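Local coordinates for protein SUMO-1 cysteine protease S273R (African swine fever virus pig/Kenya/KEN-50/1950, PDB 6LJ9) that probably acts as a cysteine protease that matures the viral pp220 and pp62 polyproteins into core-shell proteins and dampens host pyroptosis and cGAS-STING signalling, at residues H168-F173 with I183-S188; S236-R241 with E260-F265. All coordinates share one frame; numbering follows the deposited sequence.

Contact 1. Residues H168-F173 with I183-S188; sequences HWVAIF and IEYFNS
His168 and Asn187, two of the inferred active-site residues, meet at the open end of an antiparallel beta hairpin, strands 169-175 and 181-186, in the central sheet of the Ulp1-like protease domain. The backbone ladder sets the register. In the hydrogen-bonded pair Ala171 and Phe186, Ala171 N is 3.1 Å from Phe186 O. The return bond from Phe186 N to Ala171 O measures 2.9 Å. Phe173 and Glu184 form the next such pair. Between them, the non-hydrogen-bonded pair Ile172 and Tyr185 brings Ile172 CA to 3.2 Å from Glu184 O, a CA-H...O contact.

On the face carrying Ile172 and Tyr185 the contact is apolar. The phenol ring crosses Val170 at a slant, with Val170 CG2 3.5 Å from Tyr185 CE2. On the other face, Phe173 and Glu184 lie side by side, the carboxylate bound by Tyr239 and Arg243.

The one side-chain hydrogen bond across the contact joins His168, which also touches the inferred nucleophile Cys232, to Asn187. Asn187 CG is anti to the backbone N (chi1 -169°), and OD1 also accepts from Ala189 N. Imidazole and amide planes are 37° apart. His168 NE2, although its residue is poorly ordered, donates at 3.0 Å to Asn187 OD1, which lies near the imidazole plane at the ring edge.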
# COMPACT_ATOMS: atom_id res chain seq x y z
N HIS B 168 -14.57 -5.99 -26.93
CA HIS B 168 -14.37 -4.64 -26.43
C HIS B 168 -14.16 -4.72 -24.92
O HIS B 168 -15.08 -5.07 -24.18
CB HIS B 168 -15.55 -3.73 -26.76
CG HIS B 168 -15.33 -2.29 -26.41
ND1 HIS B 168 -14.64 -1.43 -27.23
CD2 HIS B 168 -15.70 -1.57 -25.33
CE1 HIS B 168 -14.60 -0.23 -26.66
NE2 HIS B 168 -15.23 -0.30 -25.51
N TRP B 169 -12.95 -4.41 -24.47
CA TRP B 169 -12.62 -4.49 -23.06
C TRP B 169 -13.03 -3.21 -22.34
O TRP B 169 -12.80 -2.10 -22.83
CB TRP B 169 -11.13 -4.73 -22.86
CG TRP B 169 -10.62 -6.00 -23.48
CD1 TRP B 169 -9.91 -6.13 -24.63
CD2 TRP B 169 -10.80 -7.33 -22.97
NE1 TRP B 169 -9.63 -7.45 -24.87
CE2 TRP B 169 -10.16 -8.21 -23.86
CE3 TRP B 169 -11.43 -7.85 -21.84
CZ2 TRP B 169 -10.14 -9.59 -23.67
CZ3 TRP B 169 -11.40 -9.22 -21.64
CH2 TRP B 169 -10.76 -10.07 -22.55
N VAL B 170 -13.65 -3.38 -21.17
CA VAL B 170 -13.94 -2.27 -20.26
C VAL B 170 -13.46 -2.66 -18.88
O VAL B 170 -13.30 -3.84 -18.55
CB VAL B 170 -15.45 -1.91 -20.23
CG1 VAL B 170 -15.92 -1.49 -21.62
CG2 VAL B 170 -16.26 -3.08 -19.72
N ALA B 171 -13.22 -1.65 -18.05
CA ALA B 171 -12.65 -1.84 -16.72
C ALA B 171 -13.69 -1.58 -15.64
O ALA B 171 -14.60 -0.76 -15.81
CB ALA B 171 -11.44 -0.93 -16.50
N ILE B 172 -13.56 -2.31 -14.53
CA ILE B 172 -14.36 -2.10 -13.34
C ILE B 172 -13.42 -1.97 -12.15
O ILE B 172 -12.59 -2.86 -11.93
CB ILE B 172 -15.38 -3.23 -13.10
CG1 ILE B 172 -16.56 -3.11 -14.07
CG2 ILE B 172 -15.86 -3.24 -11.65
CD1 ILE B 172 -17.75 -3.97 -13.70
N PHE B 173 -13.53 -0.88 -11.41
CA PHE B 173 -12.65 -0.60 -10.28
C PHE B 173 -13.49 -0.21 -9.07
O PHE B 173 -14.37 0.65 -9.18
CB PHE B 173 -11.65 0.50 -10.62
CG PHE B 173 -10.55 0.65 -9.60
CD1 PHE B 173 -9.46 -0.20 -9.63
CD2 PHE B 173 -10.62 1.63 -8.63
CE1 PHE B 173 -8.44 -0.07 -8.70
CE2 PHE B 173 -9.61 1.77 -7.70
CZ PHE B 173 -8.52 0.92 -7.73
N ILE B 183 -17.78 2.59 -6.84
CA ILE B 183 -17.80 1.49 -7.79
C ILE B 183 -17.79 2.10 -9.18
O ILE B 183 -18.72 2.82 -9.55
CB ILE B 183 -19.02 0.58 -7.58
CG1 ILE B 183 -19.06 0.08 -6.13
CG2 ILE B 183 -18.99 -0.59 -8.55
CD1 ILE B 183 -20.40 -0.45 -5.71
N GLU B 184 -16.73 1.83 -9.94
CA GLU B 184 -16.45 2.57 -11.16
C GLU B 184 -16.50 1.64 -12.37
O GLU B 184 -15.99 0.52 -12.33
CB GLU B 184 -15.08 3.25 -11.08
CG GLU B 184 -14.88 4.05 -9.80
CD GLU B 184 -13.43 4.43 -9.57
OE1 GLU B 184 -12.62 4.30 -10.51
OE2 GLU B 184 -13.11 4.86 -8.44
N TYR B 185 -17.13 2.13 -13.44
CA TYR B 185 -17.17 1.45 -14.73
C TYR B 185 -16.59 2.39 -15.78
O TYR B 185 -17.15 3.47 -16.02
CB TYR B 185 -18.61 1.05 -15.09
CG TYR B 185 -18.77 0.52 -16.50
CD1 TYR B 185 -19.04 1.37 -17.57
CD2 TYR B 185 -18.67 -0.84 -16.77
CE1 TYR B 185 -19.19 0.89 -18.85
CE2 TYR B 185 -18.83 -1.33 -18.06
CZ TYR B 185 -19.09 -0.46 -19.09
OH TYR B 185 -19.24 -0.93 -20.38
N PHE B 186 -15.48 1.99 -16.39
CA PHE B 186 -14.80 2.80 -17.38
C PHE B 186 -14.93 2.15 -18.75
O PHE B 186 -14.52 1.00 -18.94
CB PHE B 186 -13.33 2.99 -17.02
CG PHE B 186 -12.53 3.69 -18.08
CD1 PHE B 186 -12.75 5.04 -18.36
CD2 PHE B 186 -11.57 3.01 -18.81
CE1 PHE B 186 -12.02 5.68 -19.34
CE2 PHE B 186 -10.83 3.66 -19.79
CZ PHE B 186 -11.06 4.99 -20.05
N ASN B 187 -15.50 2.89 -19.70
CA ASN B 187 -15.59 2.48 -21.10
C ASN B 187 -14.87 3.53 -21.93
O ASN B 187 -15.31 4.69 -21.99
CB ASN B 187 -17.05 2.33 -21.54
CG ASN B 187 -17.19 1.65 -22.90
OD1 ASN B 187 -16.36 1.82 -23.79
ND2 ASN B 187 -18.25 0.86 -23.05
N SER B 188 -13.77 3.14 -22.57
CA SER B 188 -12.98 4.08 -23.36
C SER B 188 -13.75 4.62 -24.55
O SER B 188 -13.40 5.68 -25.08
CB SER B 188 -11.69 3.43 -23.83
OG SER B 188 -11.95 2.31 -24.66

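Contact 2. Residues S236-R241 with E260-F265; sequences SLFYIR and EEMYKF
Phe238 pushes its side chain from helix 232-244 into the angle between Met262 and Phe265 of helix 259-269, a near-perpendicular helix packing (81° between the short axes) held by apolar contacts in the core of the protease domain. CB meets both partners: the selenium of Met262, a selenomethionine in this crystal, is 3.5 Å from Phe238 CB, and Phe265 CE2 approaches the same CB to 3.7 Å. Phe238 CB lies over the Phe265 face, a CH-pi contact 4.0 Å from the centroid.

From CG outward, the ring serves two partners in different ways. With CG anti to the backbone N (chi1 177°), Phe238 CG comes 3.5 Å from Met262 CE, which stands over the ring centre on one face. The Met262 chain is bent at chi2 and chi3, and its third torsion of 92° brings this methyl back over the ring. CH-pi contact from CE and an oblique selenium-aromatic approach together make a Met-aromatic contact.

The edge does the rest. Phe238 CD1 sits 3.7 Å above the Phe265 plane, over its centre, giving a T-shaped pair with centroids 5.1 Å apart. At the far end, Phe238 CZ still lies 4.0 Å from Met262 CE. The Phe265 ring also reaches the helix backbone, its CE2 coming 3.6 Å from Phe238 CA.

Ile3 and Leu4 of helix 3-6 and the adjoining Ile7 also touch Phe238. Leu237, beside Phe265, packs on helix 90-103, while Ser236 and Tyr239 point away from helix 259-269 and meet strand 169-175.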
# COMPACT_ATOMS: atom_id res chain seq x y z
N SER B 236 -8.39 -0.24 -20.70
CA SER B 236 -8.99 -0.79 -19.49
C SER B 236 -7.93 -1.08 -18.43
O SER B 236 -8.16 -0.85 -17.24
CB SER B 236 -9.77 -2.07 -19.83
OG SER B 236 -10.73 -1.82 -20.84
N LEU B 237 -6.77 -1.59 -18.85
CA LEU B 237 -5.70 -1.87 -17.89
C LEU B 237 -5.10 -0.58 -17.34
O LEU B 237 -4.73 -0.52 -16.16
CB LEU B 237 -4.62 -2.73 -18.55
CG LEU B 237 -4.93 -4.22 -18.71
CD1 LEU B 237 -3.82 -4.90 -19.48
CD2 LEU B 237 -5.13 -4.87 -17.36
N PHE B 238 -5.00 0.45 -18.18
CA PHE B 238 -4.42 1.72 -17.72
C PHE B 238 -5.31 2.39 -16.69
O PHE B 238 -4.81 3.03 -15.76
CB PHE B 238 -4.18 2.65 -18.91
CG PHE B 238 -3.66 4.00 -18.52
CD1 PHE B 238 -2.31 4.20 -18.29
CD2 PHE B 238 -4.52 5.09 -18.39
CE1 PHE B 238 -1.82 5.44 -17.93
CE2 PHE B 238 -4.03 6.33 -18.04
CZ PHE B 238 -2.69 6.51 -17.81
N TYR B 239 -6.63 2.27 -16.84
CA TYR B 239 -7.55 2.85 -15.87
C TYR B 239 -7.33 2.24 -14.49
O TYR B 239 -7.24 2.95 -13.49
CB TYR B 239 -8.99 2.65 -16.32
CG TYR B 239 -10.02 3.27 -15.39
CD1 TYR B 239 -10.34 4.62 -15.48
CD2 TYR B 239 -10.68 2.50 -14.44
CE1 TYR B 239 -11.27 5.19 -14.64
CE2 TYR B 239 -11.62 3.06 -13.59
CZ TYR B 239 -11.91 4.41 -13.70
OH TYR B 239 -12.85 4.97 -12.86
N ILE B 240 -7.22 0.91 -14.43
CA ILE B 240 -7.00 0.24 -13.15
C ILE B 240 -5.66 0.66 -12.55
O ILE B 240 -5.56 0.94 -11.35
CB ILE B 240 -7.08 -1.29 -13.33
CG1 ILE B 240 -8.50 -1.70 -13.73
CG2 ILE B 240 -6.64 -2.00 -12.05
CD1 ILE B 240 -8.67 -3.20 -13.93
N ARG B 241 -4.62 0.72 -13.38
CA ARG B 241 -3.29 1.09 -12.88
C ARG B 241 -3.26 2.54 -12.41
O ARG B 241 -2.65 2.85 -11.38
CB ARG B 241 -2.23 0.84 -13.95
CG ARG B 241 -0.82 1.16 -13.51
CD ARG B 241 -0.46 0.41 -12.24
NE ARG B 241 0.88 0.73 -11.76
CZ ARG B 241 1.96 0.00 -12.04
NH1 ARG B 241 1.86 -1.09 -12.78
NH2 ARG B 241 3.14 0.37 -11.56
N GLU B 260 -2.46 7.15 -28.72
CA GLU B 260 -1.01 7.16 -28.75
C GLU B 260 -0.42 6.90 -27.38
O GLU B 260 0.53 6.12 -27.24
CB GLU B 260 -0.51 8.50 -29.30
CG GLU B 260 1.00 8.64 -29.32
CD GLU B 260 1.44 10.06 -29.64
OE1 GLU B 260 0.59 10.97 -29.56
OE2 GLU B 260 2.63 10.26 -29.97
N GLU B 261 -0.96 7.54 -26.34
CA GLU B 261 -0.50 7.30 -24.98
C GLU B 261 -0.76 5.86 -24.55
O GLU B 261 0.03 5.29 -23.79
CB GLU B 261 -1.17 8.27 -24.02
CG GLU B 261 -0.22 9.27 -23.37
CD GLU B 261 -0.96 10.35 -22.60
OE1 GLU B 261 -1.91 10.93 -23.17
OE2 GLU B 261 -0.60 10.60 -21.43
N MSE B 262 -1.85 5.26 -25.02
CA MSE B 262 -2.19 3.90 -24.64
C MSE B 262 -1.36 2.88 -25.42
O MSE B 262 -1.08 1.79 -24.92
CB MSE B 262 -3.68 3.63 -24.86
CG MSE B 262 -4.58 4.51 -24.01
SE MSE B 262 -4.41 4.17 -22.10
CE MSE B 262 -3.03 5.48 -21.64
N TYR B 263 -0.97 3.24 -26.64
CA TYR B 263 -0.07 2.37 -27.40
C TYR B 263 1.31 2.33 -26.75
O TYR B 263 1.96 1.28 -26.73
CB TYR B 263 0.03 2.84 -28.85
CG TYR B 263 0.90 1.95 -29.71
CD1 TYR B 263 0.42 0.74 -30.19
CD2 TYR B 263 2.20 2.32 -30.03
CE1 TYR B 263 1.21 -0.08 -30.98
CE2 TYR B 263 3.00 1.51 -30.81
CZ TYR B 263 2.50 0.31 -31.29
OH TYR B 263 3.29 -0.50 -32.07
N LYS B 264 1.76 3.47 -26.22
CA LYS B 264 3.01 3.48 -25.47
C LYS B 264 2.87 2.73 -24.15
O LYS B 264 3.86 2.22 -23.62
CB LYS B 264 3.47 4.92 -25.22
CG LYS B 264 3.88 5.67 -26.47
CD LYS B 264 4.29 7.10 -26.15
CE LYS B 264 4.74 7.84 -27.39
NZ LYS B 264 5.07 9.27 -27.10
N PHE B 265 1.65 2.66 -23.61
CA PHE B 265 1.42 1.92 -22.37
C PHE B 265 1.60 0.42 -22.57
O PHE B 265 1.80 -0.30 -21.58
CB PHE B 265 0.03 2.22 -21.83
CG PHE B 265 -0.25 1.60 -20.49
CD1 PHE B 265 0.52 1.92 -19.39
CD2 PHE B 265 -1.29 0.70 -20.34
CE1 PHE B 265 0.26 1.35 -18.16
CE2 PHE B 265 -1.55 0.12 -19.10
CZ PHE B 265 -0.77 0.45 -18.01

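Contact 1 comes first along the chain and closes before contact 2 begins; their centres are 12 Å apart, within one Ulp1-like catalytic domain. Helix 232-244, which starts at the inferred nucleophile Cys232, joins them: one face of it meets the hairpin of contact 1 and another meets helix 259-269 in contact 2. Tyr239 OH, 2.5 Å from Glu184 OE1, probably hydrogen-bonds to it, and Ala171 CB packs against Ser236 O. The helix is thus sandwiched between a later helix and the sheet whose hairpin has His168 and Asn187 at its open end, so the helix that begins at the inferred nucleophile packs on the hairpin that brings those two residues together.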